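Local coordinates for tRNA nucleotidyl transferase-related protein (Thermotoga maritima, PDB 3H38) that probably builds the CCA end of tRNA by adding C and A from CTP and ATP, as a class II CCA-adding enzyme of the nucleotidyltransferase/poly(A) polymerase family, at residues R183-R187 and E226-P230; L221-E226 and R279-V283. All blocks are in the same frame, centred on the assembly; numbering follows the deposited sequence.

Contact 1 (R183-R187 and E226-P230)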
ATOM      1  N   ARG A 183      -9.242  -4.350  -4.664  1.00 34.51           N
ATOM      2  CA  ARG A 183      -8.923  -3.995  -3.320  1.00 36.74           C
ATOM      3  C   ARG A 183     -10.065  -3.995  -2.352  1.00 35.99           C
ATOM      4  O   ARG A 183      -9.929  -4.510  -1.296  1.00 31.08           O
ATOM      5  CB  ARG A 183      -8.173  -2.693  -3.226  1.00 41.82           C
ATOM      6  CG  ARG A 183      -8.187  -2.127  -1.873  1.00 33.18           C
ATOM      7  CD  ARG A 183      -7.072  -1.214  -1.624  1.00 38.48           C
ATOM      8  NE  ARG A 183      -7.162  -0.078  -2.503  1.00 43.54           N
ATOM      9  CZ  ARG A 183      -7.684   1.083  -2.173  1.00 58.39           C
ATOM     10  NH1 ARG A 183      -7.751   2.055  -3.041  1.00 42.27           N
ATOM     11  NH2 ARG A 183      -8.133   1.263  -0.971  1.00 78.91           N
ATOM     12  N   PHE A 184     -11.185  -3.390  -2.706  1.00 43.46           N
ATOM     13  CA  PHE A 184     -12.355  -3.389  -1.820  1.00 33.64           C
ATOM     14  C   PHE A 184     -13.049  -4.751  -1.884  1.00 34.74           C
ATOM     15  O   PHE A 184     -13.739  -5.143  -0.959  1.00 35.56           O
ATOM     16  CB  PHE A 184     -13.341  -2.267  -2.183  1.00 19.64           C
ATOM     17  CG  PHE A 184     -12.816  -0.859  -1.934  1.00 29.89           C
ATOM     18  CD1 PHE A 184     -12.671   0.037  -2.980  1.00 34.91           C
ATOM     19  CD2 PHE A 184     -12.520  -0.417  -0.661  1.00 37.43           C
ATOM     20  CE1 PHE A 184     -12.215   1.337  -2.756  1.00 38.22           C
ATOM     21  CE2 PHE A 184     -12.065   0.877  -0.438  1.00 41.60           C
ATOM     22  CZ  PHE A 184     -11.915   1.754  -1.490  1.00 36.15           C
ATOM     23  N   GLU A 185     -12.883  -5.462  -2.990  1.00 41.60           N
ATOM     24  CA  GLU A 185     -13.368  -6.842  -3.066  1.00 52.27           C
ATOM     25  C   GLU A 185     -12.730  -7.722  -1.989  1.00 46.16           C
ATOM     26  O   GLU A 185     -13.424  -8.454  -1.299  1.00 41.61           O
ATOM     27  CB  GLU A 185     -13.094  -7.449  -4.439  1.00 51.70           C
ATOM     28  CG  GLU A 185     -14.241  -8.285  -4.968  1.00 45.20           C
ATOM     29  CD  GLU A 185     -13.816  -9.206  -6.093  1.00 43.40           C
ATOM     30  OE1 GLU A 185     -12.591  -9.301  -6.364  1.00 44.48           O
ATOM     31  OE2 GLU A 185     -14.705  -9.848  -6.698  1.00 43.16           O
ATOM     32  N   GLN A 186     -11.413  -7.658  -1.839  1.00 39.98           N
ATOM     33  CA  GLN A 186     -10.790  -8.458  -0.792  1.00 46.96           C
ATOM     34  C   GLN A 186     -10.937  -7.815   0.590  1.00 41.60           C
ATOM     35  O   GLN A 186     -10.927  -8.517   1.594  1.00 46.95           O
ATOM     36  CB  GLN A 186      -9.294  -8.791  -1.070  1.00 53.68           C
ATOM     37  CG  GLN A 186      -8.920  -9.171  -2.504  1.00 48.49           C
ATOM     38  CD  GLN A 186      -9.818 -10.244  -3.088  1.00 54.43           C
ATOM     39  OE1 GLN A 186     -10.188 -11.186  -2.406  1.00 52.37           O
ATOM     40  NE2 GLN A 186     -10.177 -10.099  -4.365  1.00 55.55           N
ATOM     41  N   ARG A 187     -11.046  -6.492   0.658  1.00 44.41           N
ATOM     42  CA  ARG A 187     -11.075  -5.812   1.960  1.00 48.40           C
ATOM     43  C   ARG A 187     -12.333  -6.077   2.812  1.00 61.21           C
ATOM     44  O   ARG A 187     -12.250  -6.161   4.036  1.00 69.62           O
ATOM     45  CB  ARG A 187     -10.855  -4.312   1.813  1.00 42.46           C
ATOM     46  CG  ARG A 187     -11.208  -3.536   3.078  1.00 35.30           C
ATOM     47  CD  ARG A 187     -11.750  -2.190   2.704  1.00 44.99           C
ATOM     48  NE  ARG A 187     -10.763  -1.109   2.744  1.00 51.76           N
ATOM     49  CZ  ARG A 187     -10.888  -0.023   3.510  1.00 63.08           C
ATOM     50  NH1 ARG A 187      -9.956   0.931   3.475  1.00 69.06           N
ATOM     51  NH2 ARG A 187     -11.956   0.123   4.307  1.00 48.25           N
ATOM     52  N   GLU A 226      -0.972  -2.493   1.189  1.00 39.24           N
ATOM     53  CA  GLU A 226      -1.209  -2.216   2.573  1.00 42.66           C
ATOM     54  C   GLU A 226      -2.546  -2.732   3.042  1.00 31.92           C
ATOM     55  O   GLU A 226      -2.889  -2.546   4.161  1.00 31.83           O
ATOM     56  CB  GLU A 226      -1.100  -0.714   2.868  1.00 56.05           C
ATOM     57  CG  GLU A 226       0.258  -0.083   2.708  1.00 72.40           C
ATOM     58  CD  GLU A 226       1.403  -1.030   2.924  1.00 79.20           C
ATOM     59  OE1 GLU A 226       2.210  -1.201   2.007  1.00 73.42           O
ATOM     60  OE2 GLU A 226       1.515  -1.581   4.019  1.00 79.61           O
ATOM     61  N   GLU A 227      -3.314  -3.335   2.155  1.00 36.34           N
ATOM     62  CA  GLU A 227      -4.609  -3.884   2.547  1.00 34.81           C
ATOM     63  C   GLU A 227      -4.406  -5.182   3.337  1.00 48.96           C
ATOM     64  O   GLU A 227      -3.277  -5.587   3.622  1.00 54.25           O
ATOM     65  CB  GLU A 227      -5.494  -4.107   1.316  1.00 32.06           C
ATOM     66  CG  GLU A 227      -6.967  -4.428   1.623  1.00 47.63           C
ATOM     67  CD  GLU A 227      -7.560  -3.475   2.638  1.00 54.21           C
ATOM     68  OE1 GLU A 227      -7.646  -2.265   2.294  1.00 61.43           O
ATOM     69  OE2 GLU A 227      -7.916  -3.935   3.769  1.00 38.52           O
ATOM     70  N   LYS A 228      -5.469  -5.795   3.800  1.00 63.82           N
ATOM     71  CA  LYS A 228      -5.280  -6.957   4.636  1.00 68.38           C
ATOM     72  C   LYS A 228      -4.711  -8.218   4.048  1.00 72.28           C
ATOM     73  O   LYS A 228      -3.778  -8.739   4.615  1.00 86.11           O
ATOM     74  CB  LYS A 228      -6.508  -7.261   5.487  1.00 67.32           C
ATOM     75  CG  LYS A 228      -7.695  -7.782   4.772  1.00 82.14           C
ATOM     76  CD  LYS A 228      -8.955  -7.176   5.394  1.00 91.30           C
ATOM     77  CE  LYS A 228     -10.217  -7.943   5.089  1.00 92.56           C
ATOM     78  NZ  LYS A 228     -10.272  -9.203   5.857  1.00 89.82           N
ATOM     79  N   ASN A 229      -5.230  -8.722   2.935  1.00 58.15           N
ATOM     80  CA  ASN A 229      -4.678  -9.952   2.376  1.00 48.81           C
ATOM     81  C   ASN A 229      -4.236  -9.721   0.968  1.00 41.72           C
ATOM     82  O   ASN A 229      -4.930 -10.049   0.050  1.00 43.42           O
ATOM     83  CB  ASN A 229      -5.690 -11.095   2.391  1.00 52.99           C
ATOM     84  CG  ASN A 229      -5.954 -11.637   3.776  1.00 74.23           C
ATOM     85  OD1 ASN A 229      -5.040 -11.844   4.551  1.00 78.65           O
ATOM     86  ND2 ASN A 229      -7.214 -11.888   4.090  1.00 79.31           N
ATOM     87  N   PRO A 230      -3.053  -9.164   0.829  1.00 36.09           N
ATOM     88  CA  PRO A 230      -2.525  -8.712  -0.456  1.00 32.98           C
ATOM     89  C   PRO A 230      -2.480  -9.863  -1.446  1.00 40.88           C
ATOM     90  O   PRO A 230      -2.776  -9.684  -2.621  1.00 52.88           O
ATOM     91  CB  PRO A 230      -1.100  -8.250  -0.120  1.00 36.84           C
ATOM     92  CG  PRO A 230      -1.050  -8.114   1.376  1.00 43.37           C
ATOM     93  CD  PRO A 230      -2.057  -9.093   1.914  1.00 29.39           C
TER
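The end of helix 177-187 meets the turn that leads from helix 214-225 into helix 230-239, in a surface contact that buries 263 Å². Charge pairing comes first. Arg187 NE and Glu227 OE1, 3.4 Å apart, form a salt bridge whose hydrogen bond is weak, with an N-H...acceptor angle of 138°; the carboxylate oxygen stands oblique to the guanidinium. The CA-CB bond of Glu227 points toward the helix, and its other oxygen is held locally by a weak bond from Lys228 N to Glu227 OE2 at 3.1 Å, tying the carboxylate to its own turn.

Packing makes up the rest. Arg183, one helical turn before Arg187, brings CD to 4.1 Å from Glu227 OE1, but its guanidinium is engaged elsewhere, in a salt bridge to Glu220 on helix 214-225. Lys228 bends its side chain back over the helix end: CE lies 3.6 Å from Gln186 O and a very tight 2.9 Å from Arg187 O. These are carbon-oxygen contacts, not hydrogen bonds. The CA-CB bond of Gln186 points toward the turn; its side chain rests on Lys232, Ser233 and Arg236 of helix 230-239.

Arg183 and Arg187 both bind ATP and CTP in structures of this enzyme, though no nucleotide is bound here. Arg187 also lies close to the like-charged Arg45, another nucleotide-binding residue. In this nucleotide-free state Glu227 places a negative charge beside Arg187, through a weak bridge, where positive charges of the nucleotide site gather.

Contact 2 (L221-E226 and R279-V283)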
ATOM      1  N   LEU A 221      -1.506   0.624  -6.334  1.00 38.26           N
ATOM      2  CA  LEU A 221      -0.775  -0.595  -6.040  1.00 36.37           C
ATOM      3  C   LEU A 221      -0.270  -0.615  -4.613  1.00 36.83           C
ATOM      4  O   LEU A 221      -0.460  -1.604  -3.918  1.00 37.18           O
ATOM      5  CB  LEU A 221       0.382  -0.785  -7.015  1.00 38.61           C
ATOM      6  CG  LEU A 221       0.355  -2.006  -7.944  1.00 47.79           C
ATOM      7  CD1 LEU A 221      -0.989  -2.713  -7.965  1.00 43.78           C
ATOM      8  CD2 LEU A 221       0.792  -1.621  -9.364  1.00 50.30           C
ATOM      9  N   GLU A 222       0.381   0.456  -4.166  1.00 34.11           N
ATOM     10  CA  GLU A 222       0.870   0.463  -2.790  1.00 33.63           C
ATOM     11  C   GLU A 222      -0.319   0.256  -1.859  1.00 35.50           C
ATOM     12  O   GLU A 222      -0.243  -0.448  -0.847  1.00 47.79           O
ATOM     13  CB  GLU A 222       1.628   1.758  -2.476  1.00 34.96           C
ATOM     14  CG  GLU A 222       3.015   1.817  -3.107  1.00 39.83           C
ATOM     15  CD  GLU A 222       3.404   3.198  -3.612  1.00 51.70           C
ATOM     16  OE1 GLU A 222       2.500   4.031  -3.883  1.00 61.17           O
ATOM     17  OE2 GLU A 222       4.626   3.446  -3.759  1.00 50.41           O
ATOM     18  N   LYS A 223      -1.428   0.859  -2.201  1.00 28.45           N
ATOM     19  CA  LYS A 223      -2.616   0.787  -1.397  1.00 40.67           C
ATOM     20  C   LYS A 223      -3.155  -0.613  -1.282  1.00 34.79           C
ATOM     21  O   LYS A 223      -3.447  -1.061  -0.213  1.00 39.81           O
ATOM     22  CB  LYS A 223      -3.673   1.677  -2.003  1.00 49.77           C
ATOM     23  CG  LYS A 223      -4.229   2.720  -1.140  1.00 63.74           C
ATOM     24  CD  LYS A 223      -4.604   3.819  -2.052  1.00 76.55           C
ATOM     25  CE  LYS A 223      -5.312   4.929  -1.386  1.00 83.92           C
ATOM     26  NZ  LYS A 223      -5.895   5.805  -2.437  1.00 84.57           N
ATOM     27  N   ILE A 224      -3.238  -1.318  -2.386  1.00 25.51           N
ATOM     28  CA  ILE A 224      -3.462  -2.766  -2.328  1.00 32.81           C
ATOM     29  C   ILE A 224      -2.480  -3.471  -1.371  1.00 39.87           C
ATOM     30  O   ILE A 224      -2.884  -4.299  -0.552  1.00 32.43           O
ATOM     31  CB  ILE A 224      -3.333  -3.431  -3.699  1.00 41.31           C
ATOM     32  CG1 ILE A 224      -4.675  -3.393  -4.427  1.00 43.23           C
ATOM     33  CG2 ILE A 224      -2.891  -4.881  -3.531  1.00 44.56           C
ATOM     34  CD1 ILE A 224      -4.552  -3.708  -5.893  1.00 28.22           C
ATOM     35  N   LEU A 225      -1.197  -3.126  -1.457  1.00 37.32           N
ATOM     36  CA  LEU A 225      -0.194  -3.823  -0.655  1.00 43.73           C
ATOM     37  C   LEU A 225      -0.409  -3.616   0.828  1.00 43.95           C
ATOM     38  O   LEU A 225      -0.098  -4.488   1.627  1.00 56.25           O
ATOM     39  CB  LEU A 225       1.225  -3.417  -1.072  1.00 49.08           C
ATOM     40  CG  LEU A 225       1.406  -3.785  -2.548  1.00 48.61           C
ATOM     41  CD1 LEU A 225       2.837  -3.655  -3.067  1.00 43.43           C
ATOM     42  CD2 LEU A 225       0.856  -5.185  -2.770  1.00 29.71           C
ATOM     43  N   GLU A 226      -0.972  -2.493   1.189  1.00 39.24           N
ATOM     44  CA  GLU A 226      -1.209  -2.216   2.573  1.00 42.66           C
ATOM     45  C   GLU A 226      -2.546  -2.732   3.042  1.00 31.92           C
ATOM     46  O   GLU A 226      -2.889  -2.546   4.161  1.00 31.83           O
ATOM     47  CB  GLU A 226      -1.100  -0.714   2.868  1.00 56.05           C
ATOM     48  CG  GLU A 226       0.258  -0.083   2.708  1.00 72.40           C
ATOM     49  CD  GLU A 226       1.403  -1.030   2.924  1.00 79.20           C
ATOM     50  OE1 GLU A 226       2.210  -1.201   2.007  1.00 73.42           O
ATOM     51  OE2 GLU A 226       1.515  -1.581   4.019  1.00 79.61           O
ATOM     52  N   ARG A 279       6.717  -2.801   0.833  1.00 42.78           N
ATOM     53  CA  ARG A 279       6.063  -3.937   0.204  1.00 48.21           C
ATOM     54  C   ARG A 279       5.969  -3.815  -1.302  1.00 48.26           C
ATOM     55  O   ARG A 279       6.003  -4.835  -2.006  1.00 45.68           O
ATOM     56  CB  ARG A 279       4.685  -4.158   0.804  1.00 48.30           C
ATOM     57  CG  ARG A 279       4.760  -4.280   2.291  1.00 54.32           C
ATOM     58  CD  ARG A 279       3.593  -5.020   2.854  1.00 56.64           C
ATOM     59  NE  ARG A 279       3.649  -4.957   4.306  1.00 69.33           N
ATOM     60  CZ  ARG A 279       2.666  -5.347   5.104  1.00 78.91           C
ATOM     61  NH1 ARG A 279       2.808  -5.235   6.420  1.00 80.51           N
ATOM     62  NH2 ARG A 279       1.543  -5.840   4.583  1.00 79.40           N
ATOM     63  N   PHE A 280       5.853  -2.578  -1.790  1.00 33.82           N
ATOM     64  CA  PHE A 280       5.805  -2.334  -3.224  1.00 32.01           C
ATOM     65  C   PHE A 280       7.078  -2.897  -3.905  1.00 35.54           C
ATOM     66  O   PHE A 280       7.001  -3.601  -4.906  1.00 33.73           O
ATOM     67  CB  PHE A 280       5.614  -0.834  -3.514  1.00 30.12           C
ATOM     68  CG  PHE A 280       5.617  -0.489  -4.985  1.00 28.15           C
ATOM     69  CD1 PHE A 280       4.659  -1.017  -5.840  1.00 31.51           C
ATOM     70  CD2 PHE A 280       6.572   0.369  -5.508  1.00 24.67           C
ATOM     71  CE1 PHE A 280       4.664  -0.710  -7.202  1.00 30.57           C
ATOM     72  CE2 PHE A 280       6.584   0.685  -6.865  1.00 32.92           C
ATOM     73  CZ  PHE A 280       5.622   0.129  -7.717  1.00 28.17           C
ATOM     74  N   TYR A 281       8.238  -2.579  -3.346  1.00 35.35           N
ATOM     75  CA  TYR A 281       9.503  -3.054  -3.881  1.00 36.74           C
ATOM     76  C   TYR A 281       9.753  -4.540  -3.611  1.00 36.98           C
ATOM     77  O   TYR A 281      10.319  -5.241  -4.455  1.00 29.41           O
ATOM     78  CB  TYR A 281      10.642  -2.243  -3.296  1.00 36.41           C
ATOM     79  CG  TYR A 281      10.857  -0.969  -4.026  1.00 34.46           C
ATOM     80  CD1 TYR A 281      12.047  -0.734  -4.678  1.00 34.66           C
ATOM     81  CD2 TYR A 281       9.854  -0.009  -4.106  1.00 48.12           C
ATOM     82  CE1 TYR A 281      12.253   0.415  -5.370  1.00 44.81           C
ATOM     83  CE2 TYR A 281      10.055   1.165  -4.811  1.00 44.00           C
ATOM     84  CZ  TYR A 281      11.264   1.357  -5.432  1.00 40.42           C
ATOM     85  OH  TYR A 281      11.529   2.482  -6.132  1.00 43.32           O
ATOM     86  N   ALA A 282       9.349  -5.007  -2.436  1.00 28.95           N
ATOM     87  CA  ALA A 282       9.461  -6.423  -2.135  1.00 33.89           C
ATOM     88  C   ALA A 282       8.765  -7.195  -3.246  1.00 36.73           C
ATOM     89  O   ALA A 282       9.339  -8.126  -3.824  1.00 35.02           O
ATOM     90  CB  ALA A 282       8.823  -6.731  -0.805  1.00 35.42           C
ATOM     91  N   VAL A 283       7.533  -6.797  -3.560  1.00 29.96           N
ATOM     92  CA  VAL A 283       6.761  -7.478  -4.605  1.00 33.03           C
ATOM     93  C   VAL A 283       7.385  -7.319  -5.987  1.00 31.32           C
ATOM     94  O   VAL A 283       7.249  -8.191  -6.840  1.00 32.95           O
ATOM     95  CB  VAL A 283       5.290  -6.996  -4.660  1.00 33.69           C
ATOM     96  CG1 VAL A 283       4.496  -7.823  -5.653  1.00 34.21           C
ATOM     97  CG2 VAL A 283       4.655  -7.130  -3.310  1.00 27.16           C
TER
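Leu225, in the last turn of helix 214-225, inserts its side chain against the first turn of helix 279-287. Its m,t rotamer drives CD1 to 3.3 Å from Phe280 CA and 3.5 Å from Arg279 O, so the methyl presses on the backbone of the opposite helix; the same CD1 reaches CG2 of Val283, in its t rotamer, at 3.9 Å. Phe280, with chi1 at 177°, swings its ring along helix 214-225. Leu225 CD1 sits at the ring edge, near its plane, while Leu221 CB approaches Phe280 CE1 to 4.3 Å and Glu222 CG approaches Phe280 CB to 3.7 Å. Leu221 is modelled between rotamer wells at both chi1 and chi2. Glu222 lends its aliphatic part here and sends its carboxylate to a salt bridge with Arg218.

Arg279 starts in m and then runs extended, with Arg279 CB 4.0 Å from Leu225 CB and its guanidinium carried along toward Glu226. There Glu226 OE2 lies over one guanidinium face, 4.0 Å from Arg279 NE. No N-H points at the oxygen, so this is attraction of opposite charges only.

The short helical segments cross almost at right angles, at 95° with axes 9.6 Å apart; the apolar contact centres on Leu225 and Phe280 and reaches back to Leu221. Helix 214-225 has further neighbours: Leu221 touches Leu179 of helix 177-187, and Ile224 packs on Ser233 and Met237 of helix 230-239. Across the joint, Ala282 and Val283 lean on helix 254-274, so the contact joins helix 214-225, with its neighbours 177-187 and 230-239, to helices 279-287 and 254-274.

Overall arrangement
Helix 214-225 and the turn after it connect the two contacts, which share Glu226 and have centres 11 Å apart. Contact 1 lies at the surface and is dominated by charge and carbonyl contacts at a helix end; contact 2 is partly buried and is mainly apolar, with its one charge pair at the margin. They also touch directly: Arg183 CB packs on Ile224 CG1 at 3.8 Å, and Arg183 NH1 on Lys223 CD at 3.7 Å. Contact 1 includes two nucleotide-binding arginines of helix 177-187, whereas contact 2 ties helix 214-225 to helix 279-287, along a chain piece that is the C-terminal nucleotidyltransferase part of a longer protein.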